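Local coordinates for protein NEQ263 (Nanoarchaeum equitans Kin4-M, PDB 5BN3) that probably binds ATP and forms, together with the V-type ATP synthase alpha chain, the core complex of an unusual archaeal ATP synthase, at residues Pro196-Ile200 with Ala234-Ile238; Ser247-Tyr251 with His289-Leu294. The contacts are given in a common frame with arbitrary orientation. Numbering follows the deposited sequence.

Contact 1. Residues Pro196-Ile200 with Ala234-Ile238; sequences PIEKI and ALREI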
loop_
_atom_site.group_PDB
_atom_site.type_symbol
_atom_site.label_atom_id
_atom_site.label_comp_id
_atom_site.label_asym_id
_atom_site.label_seq_id
_atom_site.Cartn_x
_atom_site.Cartn_y
_atom_site.Cartn_z
ATOM N N PRO B 196 0.648 27.510 10.693
ATOM C CA PRO B 196 1.731 26.522 10.699
ATOM C C PRO B 196 3.107 27.159 10.880
ATOM O O PRO B 196 4.004 26.492 11.394
ATOM C CB PRO B 196 1.620 25.858 9.318
ATOM C CG PRO B 196 0.857 26.826 8.480
ATOM C CD PRO B 196 -0.091 27.510 9.419
ATOM N N ILE B 197 3.272 28.415 10.472
ATOM C CA ILE B 197 4.548 29.103 10.656
ATOM C C ILE B 197 4.866 29.332 12.142
ATOM O O ILE B 197 6.026 29.277 12.545
ATOM C CB ILE B 197 4.615 30.435 9.852
ATOM C CG1 ILE B 197 6.044 30.976 9.803
ATOM C CG2 ILE B 197 3.687 31.483 10.442
ATOM C CD1 ILE B 197 6.958 30.189 8.902
ATOM N N GLU B 198 3.840 29.569 12.959
ATOM C CA GLU B 198 4.061 29.739 14.393
ATOM C C GLU B 198 4.448 28.411 15.037
ATOM O O GLU B 198 5.267 28.367 15.959
ATOM C CB GLU B 198 2.822 30.316 15.090
ATOM C CG GLU B 198 3.038 30.525 16.588
ATOM C CD GLU B 198 1.847 31.131 17.305
ATOM O OE1 GLU B 198 0.895 31.589 16.635
ATOM O OE2 GLU B 198 1.869 31.151 18.555
ATOM N N LYS B 199 3.856 27.329 14.543
ATOM C CA LYS B 199 4.131 26.001 15.079
ATOM C C LYS B 199 5.578 25.572 14.848
ATOM O O LYS B 199 6.224 25.052 15.754
ATOM C CB LYS B 199 3.166 24.966 14.488
ATOM C CG LYS B 199 1.729 25.077 14.999
ATOM C CD LYS B 199 0.919 23.835 14.632
ATOM C CE LYS B 199 -0.530 23.944 15.095
ATOM N NZ LYS B 199 -1.366 24.768 14.182
ATOM N N ILE B 200 6.093 25.790 13.641
ATOM C CA ILE B 200 7.458 25.354 13.342
ATOM C C ILE B 200 8.517 26.296 13.913
ATOM O O ILE B 200 9.678 25.913 14.056
ATOM C CB ILE B 200 7.705 25.122 11.830
ATOM C CG1 ILE B 200 7.638 26.438 11.055
ATOM C CG2 ILE B 200 6.724 24.093 11.272
ATOM C CD1 ILE B 200 8.405 26.395 9.746
ATOM N N ALA B 234 2.652 20.481 10.803
ATOM C CA ALA B 234 2.777 21.875 10.398
ATOM C C ALA B 234 3.779 22.026 9.256
ATOM O O ALA B 234 3.559 22.807 8.328
ATOM C CB ALA B 234 3.183 22.730 11.580
ATOM N N LEU B 235 4.878 21.279 9.326
ATOM C CA LEU B 235 5.887 21.304 8.272
ATOM C C LEU B 235 5.310 20.806 6.951
ATOM O O LEU B 235 5.622 21.338 5.885
ATOM C CB LEU B 235 7.104 20.459 8.667
ATOM C CG LEU B 235 8.377 20.721 7.858
ATOM C CD1 LEU B 235 8.943 22.089 8.201
ATOM C CD2 LEU B 235 9.423 19.636 8.079
ATOM N N ARG B 236 4.465 19.783 7.029
ATOM C CA ARG B 236 3.809 19.235 5.847
ATOM C C ARG B 236 2.820 20.236 5.267
ATOM O O ARG B 236 2.654 20.330 4.049
ATOM C CB ARG B 236 3.090 17.931 6.202
ATOM C CG ARG B 236 2.279 17.332 5.065
ATOM C CD ARG B 236 1.725 15.970 5.445
ATOM N NE ARG B 236 0.840 16.039 6.607
ATOM C CZ ARG B 236 0.313 14.978 7.212
ATOM N NH1 ARG B 236 0.579 13.759 6.766
ATOM N NH2 ARG B 236 -0.474 15.139 8.262
ATOM N N GLU B 237 2.160 20.978 6.147
ATOM C CA GLU B 237 1.201 21.982 5.718
ATOM C C GLU B 237 1.894 23.054 4.877
ATOM O O GLU B 237 1.407 23.437 3.812
ATOM C CB GLU B 237 0.514 22.602 6.934
ATOM C CG GLU B 237 -0.587 23.569 6.576
ATOM C CD GLU B 237 -1.411 23.991 7.772
ATOM O OE1 GLU B 237 -1.216 23.432 8.875
ATOM O OE2 GLU B 237 -2.263 24.885 7.607
ATOM N N ILE B 238 3.044 23.514 5.361
ATOM C CA ILE B 238 3.851 24.501 4.653
ATOM C C ILE B 238 4.435 23.924 3.368
ATOM O O ILE B 238 4.418 24.575 2.322
ATOM C CB ILE B 238 4.989 25.021 5.552
ATOM C CG1 ILE B 238 4.399 25.673 6.804
ATOM C CG2 ILE B 238 5.873 26.003 4.799
ATOM C CD1 ILE B 238 5.427 26.151 7.794
HETATM O O HOH W 1 -1.094 24.424 11.560
#
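The first turn of helix 196-215 meets a turn of helix 228-241 with 8.8 Å between the two short axes and 135° between their N-to-C directions, so the helices run obliquely antiparallel. They come closest where Pro196 faces Ala234, CA to CA 4.8 Å, a spacing that the small alanine permits. Pro196 CB lies 3.8 Å from Ile238 CG1, and Ile200 CD1 meets Ile238 CD1 at 3.6 Å. The Ala234 methyl is shared: its CB sits 3.8 Å from Ile200 CG2 and 3.7 Å from Lys199 CB. Beside this apolar seam a water O accepts from Lys199 NZ (2.7 Å) and donates to Glu237 OE1 (2.9 Å). Lys199 NZ also donates to the Ser194 carbonyl, while Glu237 salt-bridges Arg351 of the neighbouring alpha chain. Helix 196-215, strand 220-226 and helix 228-241 follow one another in the alternating alpha/beta order of the nucleotide-binding domain, with its largely parallel sheet; Lys199 touches strand 185-190, and Leu235 packs on helix 255-263.

Contact 2. Residues Ser247-Tyr251 with His289-Leu294; sequences SRRGY and HVVPDL. With GOL (glycerol), chain S.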
loop_
_atom_site.group_PDB
_atom_site.type_symbol
_atom_site.label_atom_id
_atom_site.label_comp_id
_atom_site.label_asym_id
_atom_site.label_seq_id
_atom_site.Cartn_x
_atom_site.Cartn_y
_atom_site.Cartn_z
ATOM N N SER B 247 6.463 13.392 -0.171
ATOM C CA SER B 247 7.012 12.060 0.046
ATOM C C SER B 247 5.988 11.202 0.780
ATOM O O SER B 247 4.785 11.426 0.658
ATOM C CB SER B 247 8.317 12.136 0.843
ATOM O OG SER B 247 8.753 10.847 1.235
ATOM N N ARG B 248 6.475 10.225 1.537
ATOM C CA ARG B 248 5.632 9.316 2.316
ATOM C C ARG B 248 4.576 10.031 3.167
ATOM O O ARG B 248 4.912 10.855 4.020
ATOM C CB ARG B 248 6.525 8.457 3.215
ATOM C CG ARG B 248 7.677 9.247 3.818
ATOM C CD ARG B 248 8.812 8.361 4.297
ATOM N NE ARG B 248 10.064 9.111 4.388
ATOM C CZ ARG B 248 11.163 8.676 4.997
ATOM N NH1 ARG B 248 11.176 7.490 5.587
ATOM N NH2 ARG B 248 12.250 9.436 5.021
ATOM N N ARG B 249 3.306 9.708 2.918
ATOM C CA ARG B 249 2.166 10.277 3.650
ATOM C C ARG B 249 2.046 11.794 3.534
ATOM O O ARG B 249 1.490 12.444 4.421
ATOM C CB ARG B 249 2.199 9.880 5.133
ATOM C CG ARG B 249 1.826 8.434 5.418
ATOM C CD ARG B 249 1.932 8.130 6.907
ATOM N NE ARG B 249 1.828 6.702 7.202
ATOM C CZ ARG B 249 0.778 6.125 7.781
ATOM N NH1 ARG B 249 -0.270 6.853 8.141
ATOM N NH2 ARG B 249 0.781 4.817 8.007
ATOM N N GLY B 250 2.562 12.356 2.447
ATOM C CA GLY B 250 2.489 13.792 2.245
ATOM C C GLY B 250 3.602 14.577 2.916
ATOM O O GLY B 250 3.807 15.752 2.602
ATOM N N TYR B 251 4.316 13.943 3.845
ATOM C CA TYR B 251 5.418 14.606 4.538
ATOM C C TYR B 251 6.528 14.967 3.554
ATOM O O TYR B 251 6.803 14.207 2.622
ATOM C CB TYR B 251 5.967 13.718 5.659
ATOM C CG TYR B 251 5.008 13.515 6.814
ATOM C CD1 TYR B 251 4.754 14.536 7.719
ATOM C CD2 TYR B 251 4.370 12.299 7.005
ATOM C CE1 TYR B 251 3.883 14.351 8.778
ATOM C CE2 TYR B 251 3.504 12.105 8.061
ATOM C CZ TYR B 251 3.265 13.133 8.940
ATOM O OH TYR B 251 2.400 12.936 9.988
ATOM N N HIS B 289 5.954 4.300 11.970
ATOM C CA HIS B 289 5.418 5.494 11.329
ATOM C C HIS B 289 6.568 6.472 11.116
ATOM O O HIS B 289 7.494 6.524 11.923
ATOM C CB HIS B 289 4.328 6.130 12.191
ATOM C CG HIS B 289 3.672 7.319 11.561
ATOM N ND1 HIS B 289 4.200 8.587 11.635
ATOM C CD2 HIS B 289 2.519 7.431 10.854
ATOM C CE1 HIS B 289 3.407 9.432 10.997
ATOM N NE2 HIS B 289 2.380 8.754 10.517
ATOM N N VAL B 290 6.510 7.241 10.033
ATOM C CA VAL B 290 7.635 8.088 9.635
ATOM C C VAL B 290 8.148 9.030 10.736
ATOM O O VAL B 290 9.355 9.237 10.853
ATOM C CB VAL B 290 7.321 8.873 8.339
ATOM C CG1 VAL B 290 6.119 9.757 8.538
ATOM C CG2 VAL B 290 8.515 9.702 7.905
ATOM N N VAL B 291 7.253 9.582 11.552
ATOM C CA VAL B 291 7.693 10.509 12.599
ATOM C C VAL B 291 8.508 9.844 13.727
ATOM O O VAL B 291 9.625 10.275 14.010
ATOM C CB VAL B 291 6.533 11.368 13.161
ATOM C CG1 VAL B 291 7.019 12.245 14.301
ATOM C CG2 VAL B 291 5.929 12.221 12.057
ATOM N N PRO B 292 7.964 8.794 14.375
ATOM C CA PRO B 292 8.834 8.150 15.369
ATOM C C PRO B 292 10.048 7.457 14.755
ATOM O O PRO B 292 11.088 7.378 15.411
ATOM C CB PRO B 292 7.915 7.115 16.035
ATOM C CG PRO B 292 6.808 6.890 15.059
ATOM C CD PRO B 292 6.608 8.212 14.374
ATOM N N ASP B 293 9.923 6.955 13.528
ATOM C CA ASP B 293 11.038 6.270 12.882
ATOM C C ASP B 293 12.208 7.211 12.600
ATOM O O ASP B 293 13.357 6.892 12.914
ATOM C CB ASP B 293 10.586 5.587 11.588
ATOM C CG ASP B 293 11.707 4.830 10.912
ATOM O OD1 ASP B 293 12.184 3.829 11.491
ATOM O OD2 ASP B 293 12.116 5.225 9.797
ATOM N N LEU B 294 11.919 8.369 12.012
ATOM C CA LEU B 294 12.967 9.357 11.742
ATOM C C LEU B 294 13.550 9.911 13.040
ATOM O O LEU B 294 14.758 10.135 13.140
ATOM C CB LEU B 294 12.439 10.496 10.863
ATOM C CG LEU B 294 12.068 10.151 9.419
ATOM C CD1 LEU B 294 11.743 11.409 8.625
ATOM C CD2 LEU B 294 13.176 9.365 8.740
HETATM C C1 GOL S . 5.731 4.237 6.420
HETATM O O1 GOL S . 6.442 5.314 5.852
HETATM C C2 GOL S . 5.095 4.675 7.736
HETATM O O2 GOL S . 4.604 5.994 7.620
HETATM C C3 GOL S . 3.951 3.732 8.093
HETATM O O3 GOL S . 4.479 2.551 8.659
HETATM O O HOH W 2 0.285 10.920 9.492
#
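Val290 loses the most surface here, 67 Å², because it sits between two side chains of the 247-251 loop. Its CG1 presses on the Tyr251 ring, 3.4 Å from CD2, while its CG2 lies 3.9 Å from Arg248 CD. That arginine reaches along the start of helix 290-296, so that Val290 CG2 and Leu294 CD1 lie over one face of its guanidinium and Arg248 NH2 comes within 3.8 Å of Leu294 CD2; the side chain is poorly ordered, and its position is best taken as approximate. Tyr251, buried and with 59 Å² covered, carries its ring on toward Val291, whose CG2 is 4.2 Å from Tyr251 OH. A water joins Tyr251 OH (3.0 Å) to His289 NE2 (3.2 Å).

This is a connection within the P-loop-type nucleotide-binding domain: the loop between helices 228-241 and 255-263 packs against the N-terminus of a short helix that follows strand 273-281. His289 is the N-cap of that helix, its ND1 accepting from Val291 N at 3.2 Å. Arg249 passes by the same histidine, Arg249 CD to His289 NE2 3.7 Å, with His289 CD2 over one face of its guanidinium. A glycerol, probably from the crystallisation liquor, fills in beside them: its O2 takes a hydrogen bond from Arg249 NE (2.9 Å) and a weak one from Val290 N (3.3 Å). The far end of Arg249 turns to an alpha chain, where NH1 forms a salt bridge with Glu342.

In the fold
Contact 1 closes before contact 2 opens, so the two follow in series along the chain, both within the nucleotide-binding domain, with centres 15 Å apart. Helix 228-241 connects them: it supplies 234-238, leads into the loop holding 247-251, and its Ala232 also touches Tyr251 and Val291. They meet directly at Arg236, whose NH1 lies 2.8 Å from Arg249 O, a probable hydrogen bond, and whose guanidinium makes a cation-pi contact with Tyr251. Arg236 and Arg249 both form salt bridges with Glu342 of a neighbouring alpha chain, so one acidic residue serves both contacts. The side chain of Leu294 is about 12 Å from a bound ADP, so contact 2 lies near the nucleotide without touching it.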